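Local coordinates for protein Phospholipase/Carboxylesterase (Dyadobacter fermentans, PDB 4H0C) that probably hydrolyses carboxylic esters, perhaps including palmitoyl thioesters on proteins, as a member of the alpha/beta-hydrolase superfamily, at residues R123-I128 / G147-T152; M4-K9 / L78-A83; V16-A21 / E49-A54; V154-G159 / V184-Y189. One frame throughout, in Å; residues are numbered along the deposited sequence.

The four contacts sample an alpha/beta-hydrolase fold from one edge of its mixed sheet to the other. Contact 2 closes a loop of chain within which contact 3 is nested; contacts 1 and 4 follow in series. Contact 3 lies where strand 50-55 pairs near the 11-15 edge, and contact 4 joins strands 153-160 and 183-190 at the opposite edge, their centres about 26 Å apart. Contact 1 sits between, at the start of strand 127-131, and touches contact 4, because strands 127-131 and 153-160 are sheet neighbours. Off the sheet, contact 2 fastens the N-terminal segment to helix 77-94, its centre about 27 Å from that of contact 4. Contacts 1 and 3 tie loops to the sheet.

Contact 1: R123-I128 / G147-T152; sequences RKYGGI and GDFKQT
A chi1 of -63° places Thr152 OG1 anti to its own carbonyl carbon and CG2 anti to its backbone N, giving the residue a polar and an apolar branch against 123-128. Thr152 OG1 accepts from Tyr125 N at 2.9 Å, nearly straight at 174°, and donates to Phe149 O at 2.7 Å, in the carbonyl plane on a lone pair. Thr152 N reaches the same Phe149 O at 2.9 Å, so two donors grip that oxygen across the type I' turn from Phe149 to Thr152. The methyl Thr152 CG2 packs 3.9 Å from Ile128 CD1. Phe149, with CG also anti to its carbonyl carbon, brings CE1 to 3.6 Å from Ile128 CD1, the two side chains crossing at about a right angle. The Phe149 and Tyr125 rings meet at their edges, while Tyr125 OH bonds to Asn121 O. An Asx turn overlaps the start of the type I' turn, Lys150 N giving its hydrogen to Asp148 OD1. A valine at Thr152 would probably loosen the join, because both hydroxyl bonds are lost. The chemistry implies a donor-acceptor relay through one hydroxyl, which couples the loop that leads into strand 127-131 to the turn before strand 153-160.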
loop_
_atom_site.group_PDB
_atom_site.type_symbol
_atom_site.label_atom_id
_atom_site.label_comp_id
_atom_site.label_asym_id
_atom_site.label_seq_id
_atom_site.Cartn_x
_atom_site.Cartn_y
_atom_site.Cartn_z
ATOM N N ARG A 123 1.587 -2.310 -13.239
ATOM C CA ARG A 123 1.905 -1.506 -14.402
ATOM C C ARG A 123 2.941 -0.509 -13.957
ATOM O O ARG A 123 3.399 -0.583 -12.840
ATOM C CB ARG A 123 0.676 -0.812 -14.983
ATOM C CG ARG A 123 -0.235 -0.171 -13.971
ATOM C CD ARG A 123 -1.459 0.285 -14.729
ATOM N NE ARG A 123 -2.542 0.782 -13.912
ATOM C CZ ARG A 123 -3.417 1.691 -14.347
ATOM N NH1 ARG A 123 -3.288 2.212 -15.572
ATOM N NH2 ARG A 123 -4.400 2.091 -13.551
ATOM N N LYS A 124 3.314 0.427 -14.825
ATOM C CA LYS A 124 4.311 1.418 -14.430
ATOM C C LYS A 124 3.627 2.423 -13.517
ATOM O O LYS A 124 2.696 3.119 -13.937
ATOM C CB LYS A 124 4.932 2.124 -15.641
ATOM C CG LYS A 124 6.099 3.033 -15.272
ATOM C CD LYS A 124 6.727 3.612 -16.529
ATOM C CE LYS A 124 8.029 4.324 -16.214
ATOM N NZ LYS A 124 8.451 5.253 -17.295
ATOM N N TYR A 125 4.043 2.442 -12.255
ATOM C CA TYR A 125 3.543 3.424 -11.307
ATOM C C TYR A 125 4.673 4.378 -10.952
ATOM O O TYR A 125 5.843 4.101 -11.258
ATOM C CB TYR A 125 3.050 2.715 -10.040
ATOM C CG TYR A 125 1.759 1.913 -10.211
ATOM C CD1 TYR A 125 0.547 2.545 -10.574
ATOM C CD2 TYR A 125 1.748 0.531 -10.003
ATOM C CE1 TYR A 125 -0.630 1.809 -10.697
ATOM C CE2 TYR A 125 0.586 -0.211 -10.148
ATOM C CZ TYR A 125 -0.593 0.424 -10.476
ATOM O OH TYR A 125 -1.720 -0.341 -10.599
ATOM N N GLY A 126 4.350 5.479 -10.273
ATOM C CA GLY A 126 5.381 6.398 -9.801
ATOM C C GLY A 126 6.313 5.757 -8.786
ATOM O O GLY A 126 7.531 5.916 -8.854
ATOM N N GLY A 127 5.744 5.004 -7.859
ATOM C CA GLY A 127 6.512 4.349 -6.804
ATOM C C GLY A 127 5.558 3.741 -5.801
ATOM O O GLY A 127 4.391 4.156 -5.714
ATOM N N ILE A 128 6.027 2.739 -5.062
ATOM C CA ILE A 128 5.186 2.023 -4.112
ATOM C C ILE A 128 5.946 1.886 -2.804
ATOM O O ILE A 128 7.078 1.419 -2.790
ATOM C CB ILE A 128 4.799 0.625 -4.671
ATOM C CG1 ILE A 128 3.967 0.790 -5.958
ATOM C CG2 ILE A 128 4.024 -0.162 -3.625
ATOM C CD1 ILE A 128 3.839 -0.475 -6.814
ATOM N N GLY A 147 0.348 -8.368 -14.779
ATOM C CA GLY A 147 0.897 -7.104 -15.214
ATOM C C GLY A 147 2.414 -7.105 -15.217
ATOM O O GLY A 147 3.054 -8.148 -15.046
ATOM N N ASP A 148 2.999 -5.932 -15.465
ATOM C CA ASP A 148 4.458 -5.776 -15.390
ATOM C C ASP A 148 4.744 -4.415 -14.783
ATOM O O ASP A 148 4.157 -3.422 -15.207
ATOM C CB ASP A 148 5.101 -5.887 -16.782
ATOM C CG ASP A 148 6.630 -6.008 -16.705
ATOM O OD1 ASP A 148 7.328 -4.975 -16.541
ATOM O OD2 ASP A 148 7.142 -7.145 -16.807
ATOM N N PHE A 149 5.595 -4.358 -13.767
ATOM C CA PHE A 149 5.843 -3.080 -13.112
ATOM C C PHE A 149 6.698 -2.074 -13.923
ATOM O O PHE A 149 6.772 -0.891 -13.568
ATOM C CB PHE A 149 6.437 -3.297 -11.721
ATOM C CG PHE A 149 5.429 -3.725 -10.697
ATOM C CD1 PHE A 149 4.487 -2.824 -10.201
ATOM C CD2 PHE A 149 5.449 -5.017 -10.191
ATOM C CE1 PHE A 149 3.587 -3.212 -9.213
ATOM C CE2 PHE A 149 4.548 -5.424 -9.211
ATOM C CZ PHE A 149 3.615 -4.524 -8.715
ATOM N N LYS A 150 7.326 -2.544 -14.997
ATOM C CA LYS A 150 8.138 -1.683 -15.856
ATOM C C LYS A 150 9.145 -0.891 -15.013
ATOM O O LYS A 150 9.352 0.301 -15.234
ATOM C CB LYS A 150 7.243 -0.731 -16.671
ATOM C CG LYS A 150 6.151 -1.417 -17.494
ATOM C CD LYS A 150 6.707 -1.998 -18.788
ATOM C CE LYS A 150 5.653 -2.024 -19.905
ATOM N NZ LYS A 150 4.551 -2.998 -19.677
ATOM N N GLN A 151 9.745 -1.560 -14.027
ATOM C CA GLN A 151 10.822 -0.986 -13.214
ATOM C C GLN A 151 10.316 -0.006 -12.149
ATOM O O GLN A 151 11.127 0.722 -11.560
ATOM C CB GLN A 151 11.944 -0.340 -14.082
ATOM C CG GLN A 151 12.416 -1.271 -15.183
ATOM C CD GLN A 151 13.592 -0.759 -15.965
ATOM O OE1 GLN A 151 14.135 0.330 -15.701
ATOM N NE2 GLN A 151 14.026 -1.562 -16.919
ATOM N N THR A 152 9.007 -0.017 -11.856
ATOM C CA THR A 152 8.465 0.788 -10.728
ATOM C C THR A 152 9.314 0.591 -9.465
ATOM O O THR A 152 9.502 -0.554 -9.014
ATOM C CB THR A 152 7.015 0.381 -10.353
ATOM O OG1 THR A 152 6.130 0.616 -11.444
ATOM C CG2 THR A 152 6.527 1.167 -9.140
#

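Contact 2: M4-K9 / L78-A83; sequences MYTHSK and LDSALA
Helix 77-94 of this alpha/beta-hydrolase fold carries the extended N-terminal segment 4-9 across its early turns, just before that segment runs into strand 11-15. Leu78 points away from the segment, and its carbonyl contributes to the helix by accepting from Leu82 N. Asp79 likewise leads away, so the contact opens at Ser80, whose chi1 of -166° sets OG anti to the backbone N. There Ser80 OG accepts from His7 N at 2.8 Å, with 164° at the hydrogen, and also lies 3.5 Å from Thr6 CA. The backbone of the same serine adds a second link: water 1 donates to Ser80 O at 2.8 Å and to His7 O at 2.9 Å, bridging the two carbonyls. One residue on, Ala81 meets the imidazole of His7 at its edge, where His7 CD2 approaches Ala81 N to 3.4 Å. The methyl of Ala81 touches CD2 and NE2 of this ring, and also touches Trp62 and Leu113. Both ring nitrogens are held from the loop after strand 50-55, ND1 by Thr58 N and NE2 by Trp62 O, which fixes the rotation of the ring and is consistent with a neutral imidazole carrying its hydrogen on NE2. Leu82 turns to the far side of the helix and packs on Leu113 and Tyr117 of helix 109-120. At Ala83 the regular helical pattern carries on, with Ala83 N bonded to Asp79 O at 2.9 Å.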
loop_
_atom_site.group_PDB
_atom_site.type_symbol
_atom_site.label_atom_id
_atom_site.label_comp_id
_atom_site.label_asym_id
_atom_site.label_seq_id
_atom_site.Cartn_x
_atom_site.Cartn_y
_atom_site.Cartn_z
HETATM N N MSE A 4 -18.015 -9.941 6.240
HETATM C CA MSE A 4 -19.259 -9.657 5.499
HETATM C C MSE A 4 -19.636 -8.177 5.602
HETATM O O MSE A 4 -20.692 -7.812 6.154
HETATM C CB MSE A 4 -20.410 -10.548 6.004
HETATM C CG MSE A 4 -20.358 -11.978 5.508
HETATM SE SE MSE A 4 -20.482 -12.136 3.557
HETATM C CE MSE A 4 -21.700 -10.708 3.222
ATOM N N TYR A 5 -18.740 -7.331 5.095
ATOM C CA TYR A 5 -18.985 -5.890 5.029
ATOM C C TYR A 5 -18.386 -5.255 3.782
ATOM O O TYR A 5 -17.529 -5.855 3.121
ATOM C CB TYR A 5 -18.553 -5.167 6.325
ATOM C CG TYR A 5 -17.075 -5.217 6.698
ATOM C CD1 TYR A 5 -16.222 -4.136 6.413
ATOM C CD2 TYR A 5 -16.555 -6.302 7.401
ATOM C CE1 TYR A 5 -14.884 -4.164 6.769
ATOM C CE2 TYR A 5 -15.217 -6.339 7.779
ATOM C CZ TYR A 5 -14.383 -5.269 7.455
ATOM O OH TYR A 5 -13.057 -5.282 7.809
ATOM N N THR A 6 -18.898 -4.060 3.460
ATOM C CA THR A 6 -18.538 -3.273 2.292
ATOM C C THR A 6 -17.732 -2.070 2.747
ATOM O O THR A 6 -18.059 -1.466 3.758
ATOM C CB THR A 6 -19.836 -2.731 1.621
ATOM O OG1 THR A 6 -20.640 -3.830 1.198
ATOM C CG2 THR A 6 -19.555 -1.831 0.426
ATOM N N HIS A 7 -16.691 -1.714 1.995
ATOM C CA HIS A 7 -16.073 -0.400 2.175
ATOM C C HIS A 7 -16.797 0.558 1.298
ATOM O O HIS A 7 -16.709 0.484 0.069
ATOM C CB HIS A 7 -14.589 -0.437 1.883
ATOM C CG HIS A 7 -13.839 -1.324 2.829
ATOM N ND1 HIS A 7 -13.639 -0.987 4.128
ATOM C CD2 HIS A 7 -13.273 -2.590 2.656
ATOM C CE1 HIS A 7 -12.973 -1.975 4.756
ATOM N NE2 HIS A 7 -12.745 -2.958 3.869
ATOM N N SER A 8 -17.576 1.439 1.919
ATOM C CA SER A 8 -18.263 2.478 1.164
ATOM C C SER A 8 -17.251 3.511 0.645
ATOM O O SER A 8 -16.125 3.604 1.145
ATOM C CB SER A 8 -19.361 3.131 2.011
ATOM O OG SER A 8 -18.807 3.849 3.100
ATOM N N LYS A 9 -17.669 4.299 -0.341
ATOM C CA LYS A 9 -16.790 5.263 -1.012
ATOM C C LYS A 9 -16.537 6.489 -0.124
ATOM O O LYS A 9 -17.180 7.523 -0.269
ATOM C CB LYS A 9 -17.383 5.653 -2.369
ATOM C CG LYS A 9 -16.459 6.442 -3.292
ATOM C CD LYS A 9 -17.051 6.513 -4.692
ATOM C CE LYS A 9 -16.807 7.856 -5.355
ATOM N NZ LYS A 9 -17.680 8.035 -6.558
ATOM N N LEU A 78 -12.032 -7.954 1.824
ATOM C CA LEU A 78 -10.793 -7.725 1.053
ATOM C C LEU A 78 -11.092 -7.275 -0.387
ATOM O O LEU A 78 -10.557 -6.262 -0.833
ATOM C CB LEU A 78 -9.855 -8.955 1.069
ATOM C CG LEU A 78 -8.602 -8.818 0.172
ATOM C CD1 LEU A 78 -7.710 -7.678 0.654
ATOM C CD2 LEU A 78 -7.810 -10.132 0.122
ATOM N N ASP A 79 -11.962 -8.015 -1.094
ATOM C CA ASP A 79 -12.357 -7.646 -2.451
ATOM C C ASP A 79 -12.941 -6.252 -2.447
ATOM O O ASP A 79 -12.668 -5.461 -3.352
ATOM C CB ASP A 79 -13.371 -8.628 -3.025
ATOM C CG ASP A 79 -12.728 -9.882 -3.566
ATOM O OD1 ASP A 79 -11.487 -9.881 -3.778
ATOM O OD2 ASP A 79 -13.475 -10.873 -3.791
ATOM N N SER A 80 -13.734 -5.946 -1.415
ATOM C CA SER A 80 -14.313 -4.609 -1.294
ATOM C C SER A 80 -13.216 -3.560 -1.107
ATOM O O SER A 80 -13.286 -2.467 -1.686
ATOM C CB SER A 80 -15.312 -4.546 -0.138
ATOM O OG SER A 80 -16.076 -3.356 -0.244
ATOM N N ALA A 81 -12.223 -3.882 -0.285
ATOM C CA ALA A 81 -11.071 -2.971 -0.078
ATOM C C ALA A 81 -10.327 -2.736 -1.407
ATOM O O ALA A 81 -10.020 -1.575 -1.773
ATOM C CB ALA A 81 -10.147 -3.512 1.011
ATOM N N LEU A 82 -10.075 -3.817 -2.154
ATOM C CA LEU A 82 -9.363 -3.716 -3.444
ATOM C C LEU A 82 -10.172 -2.889 -4.431
ATOM O O LEU A 82 -9.613 -2.073 -5.167
ATOM C CB LEU A 82 -9.068 -5.108 -4.028
ATOM C CG LEU A 82 -8.062 -5.937 -3.208
ATOM C CD1 LEU A 82 -8.127 -7.411 -3.609
ATOM C CD2 LEU A 82 -6.650 -5.385 -3.392
ATOM N N ALA A 83 -11.494 -3.093 -4.434
ATOM C CA ALA A 83 -12.379 -2.289 -5.286
ATOM C C ALA A 83 -12.265 -0.789 -5.004
ATOM O O ALA A 83 -12.217 0.028 -5.939
ATOM C CB ALA A 83 -13.833 -2.747 -5.164
HETATM O O HOH W 1 -15.533 -0.856 -2.239
#

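Contact 3: V16-A21 / E49-A54; sequences VPVQRA and EMAIYA
One main-chain bond and a small apolar cluster make up the first shell. Val16 N donates to Met50 O at 2.9 Å, with 169° at the hydrogen, but it stands 36° out of the carbonyl plane rather than on a lone pair. Val16 O in turn lies 3.2 Å from Ala51 CA, a CA-H...O contact, while the CG2 branch of Val16 covers the backbone at Glu49. Ala51 CB is the meeting point of the methyls: Ala21 CB is 3.7 Å from it and Val18 CG2 3.9 Å. The same Val18 CG2 touches Tyr53 at the ring edge, 3.4 Å from OH, the two side chains crossing at about a right angle. With chi1 at 75°, Val18 puts CG2 anti to its backbone N and leaves CG1 in the crowded position between N and the carbonyl carbon. A second shell sets the loop's curvature. Pro17 O accepts from Arg20 N at 2.9 Å and more weakly from Ala21 N, so the chain folds back and Val18 and Ala21 both look onto Ala51. Further out, Ile97 touches Val18 and Ala21. The loop thus passes from strand 11-15 to strand 23-28 across the beginning of strand 50-55, which lies between them in the sheet, while Ile52 and Ala54 pack on helix 35-39.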
loop_
_atom_site.group_PDB
_atom_site.type_symbol
_atom_site.label_atom_id
_atom_site.label_comp_id
_atom_site.label_asym_id
_atom_site.label_seq_id
_atom_site.Cartn_x
_atom_site.Cartn_y
_atom_site.Cartn_z
ATOM N N VAL A 16 -1.768 18.775 -3.030
ATOM C CA VAL A 16 -2.003 19.657 -4.180
ATOM C C VAL A 16 -3.384 19.405 -4.787
ATOM O O VAL A 16 -3.732 18.263 -5.067
ATOM C CB VAL A 16 -0.936 19.418 -5.277
ATOM C CG1 VAL A 16 -1.097 20.412 -6.430
ATOM C CG2 VAL A 16 0.473 19.444 -4.676
ATOM N N PRO A 17 -4.174 20.470 -5.003
ATOM C CA PRO A 17 -5.461 20.346 -5.723
ATOM C C PRO A 17 -5.268 19.522 -6.991
ATOM O O PRO A 17 -4.326 19.771 -7.768
ATOM C CB PRO A 17 -5.805 21.800 -6.053
ATOM C CG PRO A 17 -5.198 22.569 -4.913
ATOM C CD PRO A 17 -3.928 21.858 -4.552
ATOM N N VAL A 18 -6.118 18.518 -7.183
ATOM C CA VAL A 18 -5.828 17.507 -8.192
ATOM C C VAL A 18 -5.699 18.059 -9.619
ATOM O O VAL A 18 -4.901 17.554 -10.406
ATOM C CB VAL A 18 -6.789 16.300 -8.081
ATOM C CG1 VAL A 18 -8.153 16.673 -8.617
ATOM C CG2 VAL A 18 -6.200 15.077 -8.777
ATOM N N GLN A 19 -6.457 19.114 -9.924
ATOM C CA GLN A 19 -6.389 19.735 -11.240
ATOM C C GLN A 19 -5.020 20.353 -11.547
ATOM O O GLN A 19 -4.690 20.578 -12.715
ATOM C CB GLN A 19 -7.480 20.799 -11.416
ATOM C CG GLN A 19 -8.915 20.277 -11.360
ATOM C CD GLN A 19 -9.919 21.395 -11.049
ATOM O OE1 GLN A 19 -9.862 22.011 -9.973
ATOM N NE2 GLN A 19 -10.837 21.664 -11.983
ATOM N N ARG A 20 -4.229 20.644 -10.519
ATOM C CA ARG A 20 -2.930 21.279 -10.744
ATOM C C ARG A 20 -1.776 20.287 -10.596
ATOM O O ARG A 20 -0.678 20.524 -11.096
ATOM C CB ARG A 20 -2.756 22.493 -9.819
ATOM C CG ARG A 20 -3.663 23.659 -10.214
ATOM C CD ARG A 20 -3.376 25.000 -9.538
ATOM N NE ARG A 20 -4.444 25.937 -9.909
ATOM C CZ ARG A 20 -4.454 26.671 -11.023
ATOM N NH1 ARG A 20 -3.444 26.610 -11.870
ATOM N NH2 ARG A 20 -5.488 27.461 -11.300
ATOM N N ALA A 21 -2.047 19.163 -9.933
ATOM C CA ALA A 21 -0.997 18.247 -9.502
ATOM C C ALA A 21 -0.335 17.491 -10.652
ATOM O O ALA A 21 -1.015 17.011 -11.559
ATOM C CB ALA A 21 -1.552 17.274 -8.480
ATOM N N GLU A 49 4.499 17.603 -3.895
ATOM C CA GLU A 49 4.020 17.753 -5.286
ATOM C C GLU A 49 2.815 16.855 -5.613
ATOM O O GLU A 49 2.280 16.883 -6.744
ATOM C CB GLU A 49 5.150 17.527 -6.289
ATOM C CG GLU A 49 6.183 18.639 -6.246
ATOM C CD GLU A 49 7.425 18.334 -7.049
ATOM O OE1 GLU A 49 8.096 17.315 -6.747
ATOM O OE2 GLU A 49 7.733 19.116 -7.977
HETATM N N MSE A 50 2.342 16.113 -4.610
HETATM C CA MSE A 50 1.258 15.152 -4.848
HETATM C C MSE A 50 -0.117 15.650 -4.416
HETATM O O MSE A 50 -0.272 16.313 -3.364
HETATM C CB MSE A 50 1.488 13.828 -4.124
HETATM C CG MSE A 50 2.518 12.868 -4.787
HETATM SE SE MSE A 50 4.298 13.623 -4.654
HETATM C CE MSE A 50 5.245 11.964 -4.988
ATOM N N ALA A 51 -1.107 15.301 -5.238
ATOM C CA ALA A 51 -2.497 15.281 -4.800
ATOM C C ALA A 51 -2.602 14.034 -3.927
ATOM O O ALA A 51 -2.244 12.947 -4.364
ATOM C CB ALA A 51 -3.444 15.209 -5.992
ATOM N N ILE A 52 -3.081 14.191 -2.700
ATOM C CA ILE A 52 -3.137 13.071 -1.739
ATOM C C ILE A 52 -4.565 12.559 -1.636
ATOM O O ILE A 52 -5.486 13.343 -1.375
ATOM C CB ILE A 52 -2.624 13.509 -0.347
ATOM C CG1 ILE A 52 -1.147 13.939 -0.420
ATOM C CG2 ILE A 52 -2.912 12.447 0.717
ATOM C CD1 ILE A 52 -0.698 14.740 0.791
ATOM N N TYR A 53 -4.746 11.262 -1.903
ATOM C CA TYR A 53 -6.023 10.574 -1.693
ATOM C C TYR A 53 -5.849 9.506 -0.628
ATOM O O TYR A 53 -4.964 8.667 -0.746
ATOM C CB TYR A 53 -6.440 9.847 -2.975
ATOM C CG TYR A 53 -6.978 10.771 -4.054
ATOM C CD1 TYR A 53 -8.312 10.678 -4.474
ATOM C CD2 TYR A 53 -6.156 11.708 -4.674
ATOM C CE1 TYR A 53 -8.816 11.520 -5.462
ATOM C CE2 TYR A 53 -6.661 12.565 -5.651
ATOM C CZ TYR A 53 -7.997 12.456 -6.037
ATOM O OH TYR A 53 -8.529 13.278 -7.000
ATOM N N ALA A 54 -6.715 9.495 0.382
ATOM C CA ALA A 54 -6.654 8.478 1.422
ATOM C C ALA A 54 -8.068 7.927 1.641
ATOM O O ALA A 54 -8.912 8.617 2.221
ATOM C CB ALA A 54 -6.098 9.065 2.708
#

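Contact 4: V154-G159 / V184-Y189; sequences VFISTG and VSQVVY
Strands 153-160 and 183-190 run side by side in a beta-alpha-beta unit, their short segments 4.7 Å apart at closest approach and only 13° from parallel. The rungs from Val154 to Ile156 are tight, and helices cover both faces. Ser185 N reaches Val154 O at 2.8 Å, nearly along the C=O axis, and Ile156 N returns to Ser185 O at 2.9 Å. Phe155, its CG anti to the backbone N (chi1 177°), lays CE1 3.8 Å from Val187 CG2, and Tyr189 OH comes in at the ring edge, 4.0 Å from CZ. Leu203 of helix 198-206 packs on Phe155 and Val187; on the other face Ile156 CG2 lies 4.0 Å from Val184 CG1, covered by helix 167-179. An alanine at Phe155 would probably leave its face poorly packed, because the ring's contacts with Val187, Tyr189 and Leu203 disappear. The ladder slackens at Thr158 N, weakly bonded to Val187 O at 3.3 Å. Residues 184-189 are all partly exposed on this outermost strand, whereas 154-159 are buried. Thr158, on the Ile156 face, touches residues of a probable Ser-His-Asp triad. The chemistry implies main-chain pairing under apolar cover on both faces.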
loop_
_atom_site.group_PDB
_atom_site.type_symbol
_atom_site.label_atom_id
_atom_site.label_comp_id
_atom_site.label_asym_id
_atom_site.label_seq_id
_atom_site.Cartn_x
_atom_site.Cartn_y
_atom_site.Cartn_z
ATOM N N VAL A 154 9.960 0.147 -5.705
ATOM C CA VAL A 154 9.158 -0.349 -4.592
ATOM C C VAL A 154 10.050 -0.434 -3.365
ATOM O O VAL A 154 11.159 -0.957 -3.441
ATOM C CB VAL A 154 8.567 -1.761 -4.873
ATOM C CG1 VAL A 154 7.767 -2.283 -3.684
ATOM C CG2 VAL A 154 7.708 -1.762 -6.133
ATOM N N PHE A 155 9.574 0.113 -2.248
ATOM C CA PHE A 155 10.237 -0.040 -0.949
ATOM C C PHE A 155 9.373 -0.918 -0.070
ATOM O O PHE A 155 8.196 -0.652 0.111
ATOM C CB PHE A 155 10.448 1.310 -0.274
ATOM C CG PHE A 155 11.063 1.208 1.100
ATOM C CD1 PHE A 155 12.450 1.032 1.246
ATOM C CD2 PHE A 155 10.268 1.236 2.252
ATOM C CE1 PHE A 155 13.029 0.918 2.516
ATOM C CE2 PHE A 155 10.850 1.135 3.522
ATOM C CZ PHE A 155 12.227 0.970 3.650
ATOM N N ILE A 156 9.958 -1.987 0.450
ATOM C CA ILE A 156 9.250 -2.887 1.347
ATOM C C ILE A 156 10.113 -3.122 2.580
ATOM O O ILE A 156 11.292 -3.451 2.485
ATOM C CB ILE A 156 8.815 -4.210 0.644
ATOM C CG1 ILE A 156 7.979 -5.104 1.573
ATOM C CG2 ILE A 156 10.009 -4.962 0.071
ATOM C CD1 ILE A 156 7.363 -6.314 0.868
ATOM N N SER A 157 9.520 -2.915 3.744
ATOM C CA SER A 157 10.255 -3.118 4.989
ATOM C C SER A 157 9.467 -3.942 5.977
ATOM O O SER A 157 8.263 -4.114 5.845
ATOM C CB SER A 157 10.565 -1.777 5.622
ATOM O OG SER A 157 9.357 -1.112 5.916
ATOM N N THR A 158 10.182 -4.467 6.959
ATOM C CA THR A 158 9.584 -5.026 8.158
ATOM C C THR A 158 10.627 -5.049 9.269
ATOM O O THR A 158 11.821 -4.766 9.042
ATOM C CB THR A 158 8.955 -6.428 7.926
ATOM O OG1 THR A 158 8.152 -6.790 9.068
ATOM C CG2 THR A 158 10.025 -7.502 7.652
ATOM N N GLY A 159 10.185 -5.380 10.468
ATOM C CA GLY A 159 11.120 -5.592 11.553
ATOM C C GLY A 159 11.369 -7.085 11.714
ATOM O O GLY A 159 10.655 -7.928 11.138
ATOM N N VAL A 184 13.002 -3.386 -6.745
ATOM C CA VAL A 184 12.673 -3.571 -5.332
ATOM C C VAL A 184 13.808 -3.269 -4.356
ATOM O O VAL A 184 14.913 -3.783 -4.505
ATOM C CB VAL A 184 12.135 -4.989 -5.045
ATOM C CG1 VAL A 184 11.701 -5.121 -3.584
ATOM C CG2 VAL A 184 10.959 -5.271 -5.963
ATOM N N SER A 185 13.509 -2.438 -3.362
ATOM C CA SER A 185 14.389 -2.212 -2.209
ATOM C C SER A 185 13.744 -2.829 -0.978
ATOM O O SER A 185 12.673 -2.393 -0.550
ATOM C CB SER A 185 14.591 -0.720 -1.961
ATOM O OG SER A 185 15.279 -0.115 -3.024
ATOM N N GLN A 186 14.390 -3.848 -0.416
ATOM C CA GLN A 186 13.877 -4.540 0.754
ATOM C C GLN A 186 14.800 -4.220 1.903
ATOM O O GLN A 186 16.031 -4.353 1.785
ATOM C CB GLN A 186 13.844 -6.057 0.524
ATOM C CG GLN A 186 13.564 -6.894 1.775
ATOM C CD GLN A 186 13.799 -8.391 1.580
ATOM O OE1 GLN A 186 14.454 -8.825 0.618
ATOM N NE2 GLN A 186 13.271 -9.186 2.495
ATOM N N VAL A 187 14.224 -3.766 3.011
ATOM C CA VAL A 187 15.036 -3.489 4.193
ATOM C C VAL A 187 14.360 -4.103 5.403
ATOM O O VAL A 187 13.181 -3.852 5.655
ATOM C CB VAL A 187 15.341 -1.987 4.454
ATOM C CG1 VAL A 187 16.272 -1.881 5.651
ATOM C CG2 VAL A 187 15.995 -1.323 3.252
ATOM N N VAL A 188 15.116 -4.921 6.130
ATOM C CA VAL A 188 14.639 -5.580 7.329
ATOM C C VAL A 188 15.392 -4.967 8.501
ATOM O O VAL A 188 16.624 -4.850 8.466
ATOM C CB VAL A 188 14.900 -7.109 7.293
ATOM C CG1 VAL A 188 14.549 -7.749 8.637
ATOM C CG2 VAL A 188 14.142 -7.794 6.149
ATOM N N TYR A 189 14.650 -4.542 9.517
ATOM C CA TYR A 189 15.212 -3.835 10.660
ATOM C C TYR A 189 15.149 -4.716 11.922
ATOM O O TYR A 189 14.121 -4.751 12.611
ATOM C CB TYR A 189 14.437 -2.531 10.891
ATOM C CG TYR A 189 14.538 -1.542 9.756
ATOM C CD1 TYR A 189 15.604 -0.645 9.685
ATOM C CD2 TYR A 189 13.565 -1.497 8.756
ATOM C CE1 TYR A 189 15.710 0.262 8.652
ATOM C CE2 TYR A 189 13.661 -0.584 7.714
ATOM C CZ TYR A 189 14.736 0.292 7.678
ATOM O OH TYR A 189 14.844 1.189 6.650
#